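Local coordinates for prolyl endopeptidase (Myxococcus xanthus, PDB 2BKL), which probably hydrolyses oligopeptides as a serine protease, cutting after proline and much less readily after alanine, at residues D13-G17 with V18-D22; P191-V195 with D196-G200; Y565-G569 with S570-W574. All blocks are in the same frame, centred on the assembly; numbering follows the deposited sequence.

Contact 1 (D13-G17 with V18-D22); sequences DTLHG and VQVAD
D13 pairs with V20, and L15 with V18, as antiparallel hydrogen-bonded pairs, T14 and Q19 forming the non-hydrogen-bonded pair between them, and a type I' turn from L15 to V18 joins the two strands. H16 and G17 fill the turn with positive phi, as this hairpin type requires. Two backbone bonds tie each hydrogen-bonded pair; V20 N reaches D13 O at 2.8 Å along a nearly straight path, and L15 N lies 2.9 Å from V18 O.

The side chains sort onto two faces. D13, L15, V18 and V20 share one, where L15 and V20 cross at about a right angle and methyl CD1 of L15 meets CG2 of V20 at 3.8 Å. With CG1 anti to its backbone N (chi1 -180°), V20 leaves CG2 as the branch that reaches L15. This face packs on helix 584-593, V18 and V20 both touching F587, while L15 leans on V563. On the other face T14 OG1 is modelled as donating to Q19 OE1, the bent glutamine chain folding its amide back toward the neighbouring strand, though the 2.4 Å between OG1 and OE1 is too short to trust.

At the far end from the turn, water 1 donates to D13 OD2 and to V20 O, at 2.8 Å from each. The carboxylate of D13 also forms a salt bridge with R25, and D22 bridges to R25 and K626. The hairpin thus sets L15, V18 and V20 against V563 and helix 584-593, and T14 and Q19 on the exposed side, with water and charge securing its open end.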
loop_
_atom_site.group_PDB
_atom_site.type_symbol
_atom_site.label_atom_id
_atom_site.label_comp_id
_atom_site.label_asym_id
_atom_site.label_seq_id
_atom_site.Cartn_x
_atom_site.Cartn_y
_atom_site.Cartn_z
ATOM N N ASP A 13 5.749 32.533 -7.200
ATOM C CA ASP A 13 5.782 32.763 -5.767
ATOM C C ASP A 13 7.225 32.837 -5.321
ATOM O O ASP A 13 8.097 32.168 -5.869
ATOM C CB ASP A 13 5.141 31.596 -5.027
ATOM C CG ASP A 13 3.648 31.543 -5.189
ATOM O OD1 ASP A 13 2.926 32.200 -4.397
ATOM O OD2 ASP A 13 3.080 30.866 -6.066
ATOM N N THR A 14 7.471 33.635 -4.297
ATOM C CA THR A 14 8.780 33.715 -3.707
ATOM C C THR A 14 8.722 32.947 -2.424
ATOM O O THR A 14 8.018 33.336 -1.505
ATOM C CB THR A 14 9.159 35.160 -3.419
ATOM O OG1 THR A 14 9.135 35.908 -4.639
ATOM C CG2 THR A 14 10.608 35.240 -2.986
ATOM N N LEU A 15 9.455 31.847 -2.375
ATOM C CA LEU A 15 9.490 30.982 -1.217
ATOM C C LEU A 15 10.926 30.901 -0.728
ATOM O O LEU A 15 11.814 30.497 -1.476
ATOM C CB LEU A 15 8.973 29.590 -1.611
ATOM C CG LEU A 15 7.633 29.626 -2.368
ATOM C CD1 LEU A 15 7.238 28.246 -2.851
ATOM C CD2 LEU A 15 6.530 30.198 -1.490
ATOM N N HIS A 16 11.155 31.324 0.508
ATOM C CA HIS A 16 12.485 31.293 1.119
ATOM C C HIS A 16 13.555 31.944 0.222
ATOM O O HIS A 16 14.655 31.417 0.053
ATOM C CB HIS A 16 12.857 29.851 1.482
ATOM C CG HIS A 16 11.777 29.137 2.233
ATOM N ND1 HIS A 16 11.457 29.432 3.542
ATOM C CD2 HIS A 16 10.907 28.168 1.841
ATOM C CE1 HIS A 16 10.457 28.663 3.935
ATOM N NE2 HIS A 16 10.106 27.883 2.923
ATOM N N GLY A 17 13.178 33.060 -0.388
ATOM C CA GLY A 17 14.088 33.840 -1.205
ATOM C C GLY A 17 14.225 33.400 -2.649
ATOM O O GLY A 17 14.981 34.018 -3.401
ATOM N N VAL A 18 13.492 32.357 -3.047
ATOM C CA VAL A 18 13.638 31.726 -4.350
ATOM C C VAL A 18 12.326 31.845 -5.122
ATOM O O VAL A 18 11.280 31.520 -4.588
ATOM C CB VAL A 18 13.949 30.212 -4.189
ATOM C CG1 VAL A 18 13.917 29.508 -5.540
ATOM C CG2 VAL A 18 15.291 30.008 -3.507
ATOM N N GLN A 19 12.403 32.273 -6.380
ATOM C CA GLN A 19 11.254 32.320 -7.279
ATOM C C GLN A 19 10.889 30.906 -7.738
ATOM O O GLN A 19 11.749 30.154 -8.215
ATOM C CB GLN A 19 11.562 33.173 -8.512
ATOM C CG GLN A 19 11.952 34.607 -8.198
ATOM C CD GLN A 19 10.841 35.368 -7.526
ATOM O OE1 GLN A 19 10.889 35.621 -6.323
ATOM N NE2 GLN A 19 9.821 35.731 -8.298
ATOM N N VAL A 20 9.626 30.555 -7.566
ATOM C CA VAL A 20 9.069 29.273 -8.016
ATOM C C VAL A 20 7.926 29.559 -8.977
ATOM O O VAL A 20 6.939 30.144 -8.593
ATOM C CB VAL A 20 8.559 28.441 -6.833
ATOM C CG1 VAL A 20 7.984 27.095 -7.286
ATOM C CG2 VAL A 20 9.668 28.223 -5.825
ATOM N N ALA A 21 8.053 29.098 -10.214
ATOM C CA ALA A 21 7.018 29.259 -11.228
ATOM C C ALA A 21 6.015 28.108 -11.187
ATOM O O ALA A 21 6.384 26.942 -11.011
ATOM C CB ALA A 21 7.649 29.377 -12.603
ATOM N N ASP A 22 4.747 28.442 -11.411
ATOM C CA ASP A 22 3.637 27.497 -11.353
ATOM C C ASP A 22 2.684 27.801 -12.522
ATOM O O ASP A 22 1.594 28.326 -12.323
ATOM C CB ASP A 22 2.944 27.589 -9.996
ATOM C CG ASP A 22 2.120 26.371 -9.633
ATOM O OD1 ASP A 22 1.678 25.588 -10.524
ATOM O OD2 ASP A 22 1.848 26.161 -8.433
HETATM O O HOH W 1 4.712 28.970 -7.267
#

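Contact 2 (P191-V195 with D196-G200); sequences PSIKV and DERPG
I193 turns its CG2 branch onto the backbone of R198, 3.8 Å from R198 CA, while the arginine's own side chain runs off elsewhere. That methyl stands anti to the backbone N of I193 (chi1 -61° for CG1), which carries it across the bend toward the next turn of chain. K194 and D196 lie alongside one another instead: OD1 of D196 comes within 3.5 Å of CB of K194, an approach to the root of the lysine and not to its charge, since K194 NZ stays 6.7 Å from D196 OD1. It is the placing of CG between the backbone N and carbonyl carbon of D196 (chi1 68°) that turns OD1 back toward K194 CB. The other oxygen, OD2, forms a salt bridge with R572.

The bend itself is the 3-10 turn that ends the excursion between strands 181-186 and 203-208, neighbours in one four-stranded blade of the beta-propeller. K194 O accepts from E197 N at 2.9 Å, the donor standing well above the carbonyl plane, and takes a second, weak bond from R198 N. The latter also bonds to V195 O at 3.2 Å. One residue later P199 has no N-H to offer, and its ring sets CD 3.6 Å from V195 O. CB of E197 lies 3.7 Å from K194 O as well, before that side chain bends away toward P226.

R198 holds its chain extended from CG to NE and heads roughly opposite to the acidic side chains of D196 and E197, past L187. Its guanidinium NH1 ends in a salt bridge with E146.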
loop_
_atom_site.group_PDB
_atom_site.type_symbol
_atom_site.label_atom_id
_atom_site.label_comp_id
_atom_site.label_asym_id
_atom_site.label_seq_id
_atom_site.Cartn_x
_atom_site.Cartn_y
_atom_site.Cartn_z
ATOM N N PRO A 191 -17.495 21.092 9.101
ATOM C CA PRO A 191 -17.214 21.764 7.829
ATOM C C PRO A 191 -16.192 22.892 7.922
ATOM O O PRO A 191 -15.770 23.421 6.902
ATOM C CB PRO A 191 -18.585 22.300 7.418
ATOM C CG PRO A 191 -19.318 22.475 8.717
ATOM C CD PRO A 191 -18.856 21.383 9.602
ATOM N N SER A 192 -15.846 23.312 9.138
ATOM C CA SER A 192 -14.851 24.353 9.310
ATOM C C SER A 192 -13.420 23.825 9.364
ATOM O O SER A 192 -12.479 24.617 9.461
ATOM C CB SER A 192 -15.158 25.195 10.559
ATOM O OG SER A 192 -14.931 24.534 11.799
ATOM N N ILE A 193 -13.260 22.512 9.334
ATOM C CA ILE A 193 -11.923 21.904 9.293
ATOM C C ILE A 193 -11.492 21.748 7.836
ATOM O O ILE A 193 -12.172 21.074 7.043
ATOM C CB ILE A 193 -11.908 20.558 9.993
ATOM C CG1 ILE A 193 -12.296 20.693 11.475
ATOM C CG2 ILE A 193 -10.496 19.925 9.882
ATOM C CD1 ILE A 193 -12.445 19.403 12.206
ATOM N N LYS A 194 -10.355 22.357 7.505
ATOM C CA LYS A 194 -9.739 22.246 6.188
ATOM C C LYS A 194 -9.287 20.806 5.964
ATOM O O LYS A 194 -8.852 20.116 6.891
ATOM C CB LYS A 194 -8.543 23.192 6.085
ATOM C CG LYS A 194 -8.916 24.669 6.141
ATOM C CD LYS A 194 -7.658 25.547 6.219
ATOM C CE LYS A 194 -7.970 27.010 5.959
ATOM N NZ LYS A 194 -8.561 27.691 7.149
ATOM N N VAL A 195 -9.399 20.350 4.724
ATOM C CA VAL A 195 -9.133 18.967 4.373
ATOM C C VAL A 195 -7.705 18.626 4.796
ATOM O O VAL A 195 -7.450 17.572 5.364
ATOM C CB VAL A 195 -9.318 18.732 2.841
ATOM C CG1 VAL A 195 -8.763 17.338 2.397
ATOM C CG2 VAL A 195 -10.790 18.900 2.427
ATOM N N ASP A 196 -6.755 19.526 4.558
ATOM C CA ASP A 196 -5.364 19.226 4.919
ATOM C C ASP A 196 -5.094 19.134 6.421
ATOM O O ASP A 196 -4.111 18.518 6.836
ATOM C CB ASP A 196 -4.394 20.224 4.290
ATOM C CG ASP A 196 -4.523 21.597 4.867
ATOM O OD1 ASP A 196 -5.578 22.221 4.611
ATOM O OD2 ASP A 196 -3.630 22.169 5.552
ATOM N N GLU A 197 -5.966 19.735 7.232
ATOM C CA GLU A 197 -5.795 19.681 8.689
ATOM C C GLU A 197 -6.547 18.524 9.327
ATOM O O GLU A 197 -6.308 18.196 10.482
ATOM C CB GLU A 197 -6.247 20.993 9.320
ATOM C CG GLU A 197 -5.278 22.141 9.022
ATOM C CD GLU A 197 -3.947 22.028 9.782
ATOM O OE1 GLU A 197 -3.926 21.607 10.976
ATOM O OE2 GLU A 197 -2.898 22.397 9.198
ATOM N N ARG A 198 -7.486 17.942 8.584
ATOM C CA ARG A 198 -8.355 16.902 9.125
ATOM C C ARG A 198 -7.618 15.729 9.792
ATOM O O ARG A 198 -8.118 15.208 10.785
ATOM C CB ARG A 198 -9.322 16.381 8.069
ATOM C CG ARG A 198 -10.559 15.696 8.632
ATOM C CD ARG A 198 -11.402 15.099 7.564
ATOM N NE ARG A 198 -12.568 14.411 8.101
ATOM C CZ ARG A 198 -13.207 13.464 7.429
ATOM N NH1 ARG A 198 -12.770 13.108 6.229
ATOM N NH2 ARG A 198 -14.268 12.882 7.960
ATOM N N PRO A 199 -6.488 15.265 9.257
ATOM C CA PRO A 199 -5.800 14.148 9.918
ATOM C C PRO A 199 -5.400 14.380 11.378
ATOM O O PRO A 199 -5.151 13.404 12.103
ATOM C CB PRO A 199 -4.587 13.905 9.030
ATOM C CG PRO A 199 -4.928 14.396 7.712
ATOM C CD PRO A 199 -5.838 15.615 7.977
ATOM N N GLY A 200 -5.339 15.636 11.801
ATOM C CA GLY A 200 -5.005 15.936 13.180
ATOM C C GLY A 200 -6.182 15.820 14.134
ATOM O O GLY A 200 -6.007 16.099 15.318
#

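Contact 3 (Y565-G569 with S570-W574). With ZAH (N-[(benzyloxy)carbonyl]-L-alanyl-L-proline), chain C.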
loop_
_atom_site.group_PDB
_atom_site.type_symbol
_atom_site.label_atom_id
_atom_site.label_comp_id
_atom_site.label_asym_id
_atom_site.label_seq_id
_atom_site.Cartn_x
_atom_site.Cartn_y
_atom_site.Cartn_z
ATOM N N TYR A 565 2.575 19.840 -2.259
ATOM C CA TYR A 565 1.805 18.614 -1.965
ATOM C C TYR A 565 1.126 18.629 -0.583
ATOM O O TYR A 565 0.075 18.029 -0.417
ATOM C CB TYR A 565 2.672 17.354 -2.126
ATOM C CG TYR A 565 3.438 17.021 -0.873
ATOM C CD1 TYR A 565 4.667 17.615 -0.593
ATOM C CD2 TYR A 565 2.888 16.180 0.106
ATOM C CE1 TYR A 565 5.352 17.348 0.599
ATOM C CE2 TYR A 565 3.574 15.921 1.315
ATOM C CZ TYR A 565 4.777 16.498 1.552
ATOM O OH TYR A 565 5.403 16.249 2.735
ATOM N N HIS A 566 1.758 19.279 0.382
ATOM C CA HIS A 566 1.278 19.257 1.760
ATOM C C HIS A 566 -0.056 20.027 1.942
ATOM O O HIS A 566 -0.708 19.890 2.967
ATOM C CB HIS A 566 2.338 19.832 2.693
ATOM C CG HIS A 566 2.706 21.240 2.355
ATOM N ND1 HIS A 566 3.495 21.556 1.270
ATOM C CD2 HIS A 566 2.325 22.420 2.902
ATOM C CE1 HIS A 566 3.598 22.870 1.177
ATOM N NE2 HIS A 566 2.891 23.419 2.153
ATOM N N LEU A 567 -0.453 20.808 0.946
ATOM C CA LEU A 567 -1.661 21.639 1.018
ATOM C C LEU A 567 -2.949 20.916 0.659
ATOM O O LEU A 567 -4.043 21.485 0.791
ATOM C CB LEU A 567 -1.497 22.868 0.113
ATOM C CG LEU A 567 -0.291 23.757 0.398
ATOM C CD1 LEU A 567 -0.086 24.780 -0.723
ATOM C CD2 LEU A 567 -0.451 24.471 1.737
ATOM N N PHE A 568 -2.836 19.691 0.166
ATOM C CA PHE A 568 -3.969 18.987 -0.400
ATOM C C PHE A 568 -4.138 17.589 0.159
ATOM O O PHE A 568 -3.168 16.874 0.406
ATOM C CB PHE A 568 -3.786 18.832 -1.913
ATOM C CG PHE A 568 -3.650 20.148 -2.656
ATOM C CD1 PHE A 568 -2.434 20.811 -2.763
ATOM C CD2 PHE A 568 -4.763 20.692 -3.266
ATOM C CE1 PHE A 568 -2.338 22.016 -3.434
ATOM C CE2 PHE A 568 -4.672 21.890 -3.965
ATOM C CZ PHE A 568 -3.445 22.549 -4.033
ATOM N N GLY A 569 -5.382 17.177 0.269
ATOM C CA GLY A 569 -5.722 15.841 0.693
ATOM C C GLY A 569 -5.028 15.466 1.989
ATOM O O GLY A 569 -4.983 16.254 2.903
ATOM N N SER A 570 -4.480 14.251 2.006
ATOM C CA SER A 570 -3.772 13.693 3.149
ATOM C C SER A 570 -2.290 14.102 3.237
ATOM O O SER A 570 -1.518 13.516 3.987
ATOM C CB SER A 570 -3.876 12.142 3.096
ATOM O OG SER A 570 -5.240 11.768 3.179
ATOM N N GLY A 571 -1.876 15.091 2.457
ATOM C CA GLY A 571 -0.478 15.425 2.340
ATOM C C GLY A 571 0.298 15.673 3.607
ATOM O O GLY A 571 1.454 15.309 3.696
ATOM N N ARG A 572 -0.291 16.320 4.617
ATOM C CA ARG A 572 0.467 16.615 5.826
ATOM C C ARG A 572 0.915 15.348 6.547
ATOM O O ARG A 572 1.934 15.354 7.239
ATOM C CB ARG A 572 -0.305 17.560 6.746
ATOM C CG ARG A 572 -0.467 18.932 6.128
ATOM C CD ARG A 572 -1.005 19.958 7.085
ATOM N NE ARG A 572 -1.024 21.277 6.451
ATOM C CZ ARG A 572 0.043 22.069 6.311
ATOM N NH1 ARG A 572 1.231 21.721 6.751
ATOM N NH2 ARG A 572 -0.096 23.209 5.660
ATOM N N THR A 573 0.214 14.246 6.338
ATOM C CA THR A 573 0.615 13.006 6.979
ATOM C C THR A 573 1.919 12.452 6.439
ATOM O O THR A 573 2.492 11.564 7.075
ATOM C CB THR A 573 -0.476 11.898 6.896
ATOM O OG1 THR A 573 -0.665 11.447 5.554
ATOM C CG2 THR A 573 -1.842 12.380 7.435
ATOM N N TRP A 574 2.357 12.941 5.270
ATOM C CA TRP A 574 3.636 12.493 4.689
ATOM C C TRP A 574 4.776 13.452 4.955
ATOM O O TRP A 574 5.903 13.172 4.552
ATOM C CB TRP A 574 3.500 12.206 3.191
ATOM C CG TRP A 574 2.300 11.353 2.951
ATOM C CD1 TRP A 574 1.950 10.243 3.634
ATOM C CD2 TRP A 574 1.295 11.566 1.969
ATOM N NE1 TRP A 574 0.750 9.752 3.172
ATOM C CE2 TRP A 574 0.331 10.554 2.145
ATOM C CE3 TRP A 574 1.101 12.523 0.962
ATOM C CZ2 TRP A 574 -0.827 10.485 1.382
ATOM C CZ3 TRP A 574 -0.087 12.449 0.198
ATOM C CH2 TRP A 574 -1.011 11.429 0.423
HETATM C C1 ZAH C . 1.057 6.589 -2.029
HETATM O O2 ZAH C . 2.425 6.251 -2.023
HETATM C C3 ZAH C . 0.673 7.577 -0.902
HETATM C C4 ZAH C . 1.389 8.922 -1.055
HETATM C C5 ZAH C . 2.673 8.825 -0.241
HETATM C C6 ZAH C . 2.443 7.775 0.814
HETATM N N7 ZAH C . 1.163 7.188 0.439
HETATM C C8 ZAH C . 0.536 6.289 1.195
HETATM O O9 ZAH C . -0.653 5.872 0.799
HETATM C C10 ZAH C . 1.008 5.959 2.628
HETATM C C11 ZAH C . 2.072 4.882 2.424
HETATM N N14 ZAH C . -0.054 5.414 3.436
HETATM C C15 ZAH C . -1.009 6.177 3.915
HETATM O O16 ZAH C . -0.993 7.475 3.758
HETATM O O17 ZAH C . -2.063 5.552 4.658
HETATM C C18 ZAH C . -3.152 6.443 5.008
HETATM C C19 ZAH C . -4.372 5.679 5.534
HETATM C C20 ZAH C . -4.272 4.982 6.746
HETATM C C21 ZAH C . -5.371 4.273 7.231
HETATM C C22 ZAH C . -6.572 4.281 6.516
HETATM C C23 ZAH C . -6.684 4.995 5.319
HETATM C C24 ZAH C . -5.580 5.691 4.828
HETATM O O HOH W 2 -3.153 16.529 5.116
#
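Y565 and W574 meet because the tyrosine places CG between its backbone N and carbonyl carbon (chi1 86°), while the tryptophan sets CG anti to its carbonyl carbon (chi1 -48°). The indole edge then reaches the phenol ring, W574 CE3 lying 4.2 Å from Y565 CD2, and Y565 CE2 comes 3.2 Å from G571 O. The tyrosine hydroxyl is held by G579 O.

Behind them the chain folds through a type II' turn from F568 to G571, closed by G571 N to F568 O at 3.0 Å. R572 slides its guanidinium under H566 O, which lies over one face, and brings NH2 to the edge of the imidazole, 3.8 Å from H566 CD2, with the planes 70° apart; its NE is salt-bridged to D196, and NH2 to E582.

W574 is sandwiched. S570 O sits over one face, itself gripped by T573 OG1 at 2.7 Å and by T573 N. The opposite face carries the ligand's proline ring, ZAH C5 being 3.7 Å above the indole plane, and W574 NE1 donates to ZAH O16 at 2.9 Å in a nearly straight bond. Replacing W574 with alanine is likely to strip the proline ring of its flat support and the carbamate oxygen of this donor. A tryptophan stacked on the substrate's proline is characteristic of the S1 pocket of prolyl oligopeptidases.

In the fold
Contact 1 is a surface hairpin, about 20 Å centre to centre from contact 3 and nowhere touching it; contact 2 is also at the surface, whereas contact 3 is partly buried beside the ligand. No two of them hold the same elements, but contacts 2 and 3, their centres about 11 Å apart, meet across the boundary between propeller and catalytic domain: D196 OD2 and R572 NE stand 2.9 Å apart, and P199 packs on T573. Chemistry follows place. Paired strands with one largely apolar face suit 13-22, backbone turns with charged side chains paired to other parts of the chain suit 191-200, and aromatic stacking serves the binding site in 565-574.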